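Local coordinates for protein AvtR (Acidianus filamentous virus 6, PDB 4HV0) that probably regulates transcription of viral genes by binding DNA through a ribbon-helix-helix fold, at residues A[3-13]-A[88-96]. Residues are numbered along the deposited sequence; the frame is centred on the assembly and turned at random.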
loop_
_atom_site.group_PDB
_atom_site.type_symbol
_atom_site.label_atom_id
_atom_site.label_comp_id
_atom_site.label_asym_id
_atom_site.label_seq_id
_atom_site.Cartn_x
_atom_site.Cartn_y
_atom_site.Cartn_z
ATOM N N VAL A 3 1.104 6.517 -2.336
ATOM C CA VAL A 3 2.145 5.512 -2.152
ATOM C C VAL A 3 2.845 5.194 -3.494
ATOM O O VAL A 3 2.252 5.316 -4.570
ATOM C CB VAL A 3 1.494 4.223 -1.614
ATOM C CG1 VAL A 3 2.550 3.185 -1.259
ATOM C CG2 VAL A 3 0.584 4.526 -0.437
ATOM N N THR A 4 4.109 4.791 -3.449
ATOM C CA THR A 4 4.782 4.267 -4.646
ATOM C C THR A 4 5.286 2.861 -4.418
ATOM O O THR A 4 6.043 2.628 -3.487
ATOM C CB THR A 4 5.972 5.113 -5.053
ATOM O OG1 THR A 4 5.595 6.502 -5.035
ATOM C CG2 THR A 4 6.388 4.706 -6.434
ATOM N N VAL A 5 4.868 1.920 -5.262
ATOM C CA VAL A 5 5.288 0.529 -5.119
ATOM C C VAL A 5 5.935 -0.063 -6.366
ATOM O O VAL A 5 5.645 0.336 -7.466
ATOM C CB VAL A 5 4.094 -0.343 -4.620
ATOM C CG1 VAL A 5 3.606 0.185 -3.276
ATOM C CG2 VAL A 5 2.909 -0.327 -5.605
ATOM N N GLU A 6 6.757 -1.092 -6.175
ATOM C CA GLU A 6 7.294 -1.896 -7.255
ATOM C C GLU A 6 6.201 -2.721 -7.944
ATOM O O GLU A 6 5.155 -3.026 -7.361
ATOM C CB GLU A 6 8.212 -2.941 -6.675
ATOM C CG GLU A 6 9.520 -2.511 -6.082
ATOM C CD GLU A 6 10.181 -3.689 -5.355
ATOM O OE1 GLU A 6 9.889 -4.846 -5.724
ATOM O OE2 GLU A 6 10.992 -3.458 -4.423
ATOM N N GLU A 7 6.483 -3.181 -9.155
ATOM C CA GLU A 7 5.497 -3.916 -9.956
ATOM C C GLU A 7 5.027 -5.225 -9.293
ATOM O O GLU A 7 3.833 -5.517 -9.258
ATOM C CB GLU A 7 6.095 -4.190 -11.330
ATOM C CG GLU A 7 5.147 -4.795 -12.343
ATOM C CD GLU A 7 5.729 -4.777 -13.739
ATOM O OE1 GLU A 7 6.967 -4.598 -13.869
ATOM O OE2 GLU A 7 4.946 -4.927 -14.702
ATOM N N GLU A 8 5.956 -6.012 -8.770
ATOM C CA GLU A 8 5.580 -7.240 -8.080
ATOM C C GLU A 8 4.545 -6.990 -6.957
ATOM O O GLU A 8 3.551 -7.732 -6.817
ATOM C CB GLU A 8 6.813 -7.944 -7.535
ATOM C CG GLU A 8 6.492 -9.307 -6.965
ATOM C CD GLU A 8 7.726 -10.092 -6.547
ATOM O OE1 GLU A 8 8.851 -9.534 -6.583
ATOM O OE2 GLU A 8 7.558 -11.279 -6.167
ATOM N N VAL A 9 4.751 -5.928 -6.191
ATOM C CA VAL A 9 3.836 -5.589 -5.128
ATOM C C VAL A 9 2.477 -5.187 -5.694
ATOM O O VAL A 9 1.418 -5.602 -5.174
ATOM C CB VAL A 9 4.403 -4.475 -4.212
ATOM C CG1 VAL A 9 3.334 -3.964 -3.255
ATOM C CG2 VAL A 9 5.592 -4.988 -3.430
ATOM N N TYR A 10 2.492 -4.382 -6.752
ATOM C CA TYR A 10 1.251 -3.938 -7.372
ATOM C C TYR A 10 0.454 -5.122 -7.921
ATOM O O TYR A 10 -0.761 -5.190 -7.720
ATOM C CB TYR A 10 1.528 -2.950 -8.482
ATOM C CG TYR A 10 0.264 -2.390 -9.095
ATOM C CD1 TYR A 10 -0.492 -1.437 -8.421
ATOM C CD2 TYR A 10 -0.180 -2.826 -10.344
ATOM C CE1 TYR A 10 -1.657 -0.927 -8.973
ATOM C CE2 TYR A 10 -1.336 -2.310 -10.907
ATOM C CZ TYR A 10 -2.076 -1.361 -10.219
ATOM O OH TYR A 10 -3.226 -0.852 -10.772
ATOM N N GLU A 11 1.129 -6.066 -8.586
ATOM C CA GLU A 11 0.430 -7.241 -9.107
ATOM C C GLU A 11 -0.304 -7.906 -7.950
ATOM O O GLU A 11 -1.517 -8.156 -8.032
ATOM C CB GLU A 11 1.372 -8.252 -9.797
ATOM C CG GLU A 11 2.153 -7.738 -11.002
ATOM C CD GLU A 11 1.320 -6.973 -12.025
ATOM O OE1 GLU A 11 0.151 -7.324 -12.280
ATOM O OE2 GLU A 11 1.842 -5.987 -12.592
ATOM N N PHE A 12 0.429 -8.154 -6.867
ATOM C CA PHE A 12 -0.151 -8.773 -5.689
ATOM C C PHE A 12 -1.366 -8.018 -5.165
ATOM O O PHE A 12 -2.390 -8.616 -4.899
ATOM C CB PHE A 12 0.874 -8.884 -4.581
ATOM C CG PHE A 12 0.267 -9.276 -3.270
ATOM C CD1 PHE A 12 0.031 -10.616 -2.976
ATOM C CD2 PHE A 12 -0.103 -8.308 -2.336
ATOM C CE1 PHE A 12 -0.540 -10.992 -1.771
ATOM C CE2 PHE A 12 -0.682 -8.680 -1.126
ATOM C CZ PHE A 12 -0.899 -10.026 -0.848
ATOM N N LEU A 13 -1.258 -6.709 -5.032
ATOM C CA LEU A 13 -2.383 -5.908 -4.566
ATOM C C LEU A 13 -3.551 -5.923 -5.531
ATOM O O LEU A 13 -4.707 -5.936 -5.116
ATOM C CB LEU A 13 -1.951 -4.460 -4.373
ATOM C CG LEU A 13 -0.996 -4.160 -3.209
ATOM C CD1 LEU A 13 -0.515 -2.703 -3.291
ATOM C CD2 LEU A 13 -1.613 -4.465 -1.845
ATOM N N LEU A 88 7.003 1.809 2.958
ATOM C CA LEU A 88 5.789 1.088 2.851
ATOM C C LEU A 88 5.973 -0.050 1.839
ATOM O O LEU A 88 5.460 -1.178 2.042
ATOM C CB LEU A 88 4.691 2.018 2.405
ATOM C CG LEU A 88 3.347 1.319 2.273
ATOM C CD1 LEU A 88 3.015 0.443 3.442
ATOM C CD2 LEU A 88 2.375 2.463 2.146
ATOM N N ASN A 89 6.682 0.239 0.750
ATOM C CA ASN A 89 6.858 -0.758 -0.319
ATOM C C ASN A 89 7.568 -1.961 0.221
ATOM O O ASN A 89 7.179 -3.067 -0.045
ATOM C CB ASN A 89 7.676 -0.227 -1.510
ATOM C CG ASN A 89 7.939 -1.304 -2.589
ATOM O OD1 ASN A 89 7.068 -1.620 -3.393
ATOM N ND2 ASN A 89 9.122 -1.844 -2.613
ATOM N N ARG A 90 8.644 -1.742 0.964
ATOM C CA ARG A 90 9.380 -2.857 1.485
ATOM C C ARG A 90 8.527 -3.637 2.527
ATOM O O ARG A 90 8.585 -4.856 2.556
ATOM C CB ARG A 90 10.677 -2.415 2.129
ATOM C CG ARG A 90 11.594 -3.587 2.506
ATOM C CD ARG A 90 12.812 -3.030 3.197
ATOM N NE ARG A 90 12.842 -3.479 4.589
ATOM C CZ ARG A 90 13.214 -2.758 5.637
ATOM N NH1 ARG A 90 13.616 -1.520 5.504
ATOM N NH2 ARG A 90 13.188 -3.294 6.829
ATOM N N PHE A 91 7.737 -2.929 3.331
ATOM C CA PHE A 91 6.853 -3.574 4.278
ATOM C C PHE A 91 5.851 -4.484 3.556
ATOM O O PHE A 91 5.749 -5.650 3.868
ATOM C CB PHE A 91 6.158 -2.482 5.088
ATOM C CG PHE A 91 5.068 -2.949 5.977
ATOM C CD1 PHE A 91 5.332 -3.326 7.269
ATOM C CD2 PHE A 91 3.758 -2.883 5.557
ATOM C CE1 PHE A 91 4.304 -3.717 8.104
ATOM C CE2 PHE A 91 2.719 -3.252 6.388
ATOM C CZ PHE A 91 2.989 -3.674 7.659
ATOM N N LEU A 92 5.175 -3.963 2.544
ATOM C CA LEU A 92 4.262 -4.787 1.744
ATOM C C LEU A 92 4.984 -5.934 1.028
ATOM O O LEU A 92 4.456 -7.029 0.924
ATOM C CB LEU A 92 3.543 -3.946 0.698
ATOM C CG LEU A 92 2.638 -2.846 1.212
ATOM C CD1 LEU A 92 2.324 -1.891 0.086
ATOM C CD2 LEU A 92 1.359 -3.472 1.759
ATOM N N LYS A 93 6.209 -5.696 0.580
ATOM C CA LYS A 93 7.000 -6.740 -0.087
ATOM C C LYS A 93 7.342 -7.895 0.855
ATOM O O LYS A 93 7.297 -9.048 0.466
ATOM C CB LYS A 93 8.284 -6.122 -0.657
ATOM C CG LYS A 93 8.978 -6.895 -1.754
ATOM C CD LYS A 93 10.011 -6.023 -2.490
ATOM C CE LYS A 93 11.130 -5.443 -1.590
ATOM N NZ LYS A 93 12.155 -4.553 -2.232
ATOM N N GLU A 94 7.685 -7.579 2.097
ATOM C CA GLU A 94 8.005 -8.601 3.086
ATOM C C GLU A 94 6.787 -9.410 3.517
ATOM O O GLU A 94 6.894 -10.561 3.924
ATOM C CB GLU A 94 8.615 -7.954 4.328
ATOM C CG GLU A 94 9.988 -7.345 4.088
ATOM C CD GLU A 94 10.611 -6.798 5.349
ATOM O OE1 GLU A 94 10.064 -7.043 6.468
ATOM O OE2 GLU A 94 11.665 -6.147 5.232
HETATM N N MSE A 95 5.637 -8.768 3.484
HETATM C CA MSE A 95 4.388 -9.382 3.850
HETATM C C MSE A 95 3.995 -10.349 2.764
HETATM O O MSE A 95 3.547 -11.442 3.058
HETATM C CB MSE A 95 3.444 -8.206 3.936
HETATM C CG MSE A 95 2.217 -8.613 4.682
HETATM SE SE MSE A 95 0.924 -7.271 4.111
HETATM C CE MSE A 95 0.357 -8.014 2.385
ATOM N N ILE A 96 4.174 -9.960 1.501
ATOM C CA ILE A 96 3.955 -10.854 0.365
ATOM C C ILE A 96 4.797 -12.110 0.561
ATOM O O ILE A 96 4.257 -13.216 0.707
ATOM C CB ILE A 96 4.381 -10.197 -0.975
ATOM C CG1 ILE A 96 3.610 -8.900 -1.276
ATOM C CG2 ILE A 96 4.253 -11.177 -2.134
ATOM C CD1 ILE A 96 2.204 -8.850 -0.767
HETATM O O HOH W 1 7.119 2.822 -0.399
#
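Asn89 of helix 88-97 meets Glu6, the N-cap residue of helix 7-19, and their polar groups form one linked network. Asn89 OD1 accepts a hydrogen bond from the backbone N of Glu6, nearly straight at 2.8 Å (166°), the donor standing above the carbonyl plane. Through its other branch, Asn89 ND2 donates to Glu6 OE2 at 3.1 Å. With CG of Asn89 anti to the backbone N (chi1 176°), the amide is carried out toward Glu6. The same Glu6 OE2 forms a salt bridge with Lys93 NZ at 2.7 Å on its syn lone pair, whereas the amide arrives from above the carboxylate plane. A water spans Thr4 O and Asn89 N.

Apolar contacts line the inner side of this network. Val3 CG1 lies 3.5 Å from Leu88 CD2, and Val9 CG1 rests against Leu92 CB. Farther along, Phe12 CE2 meets the selenomethionine methyl Met95 CE at 3.7 Å. Met95 also touches Ile31 and Tyr35 of helix 24-36.

Helix 88-97 is thus joined to both the strand and first helix of the ribbon-helix-helix unit; two donors on one carboxylate oxygen would probably favour its charged form.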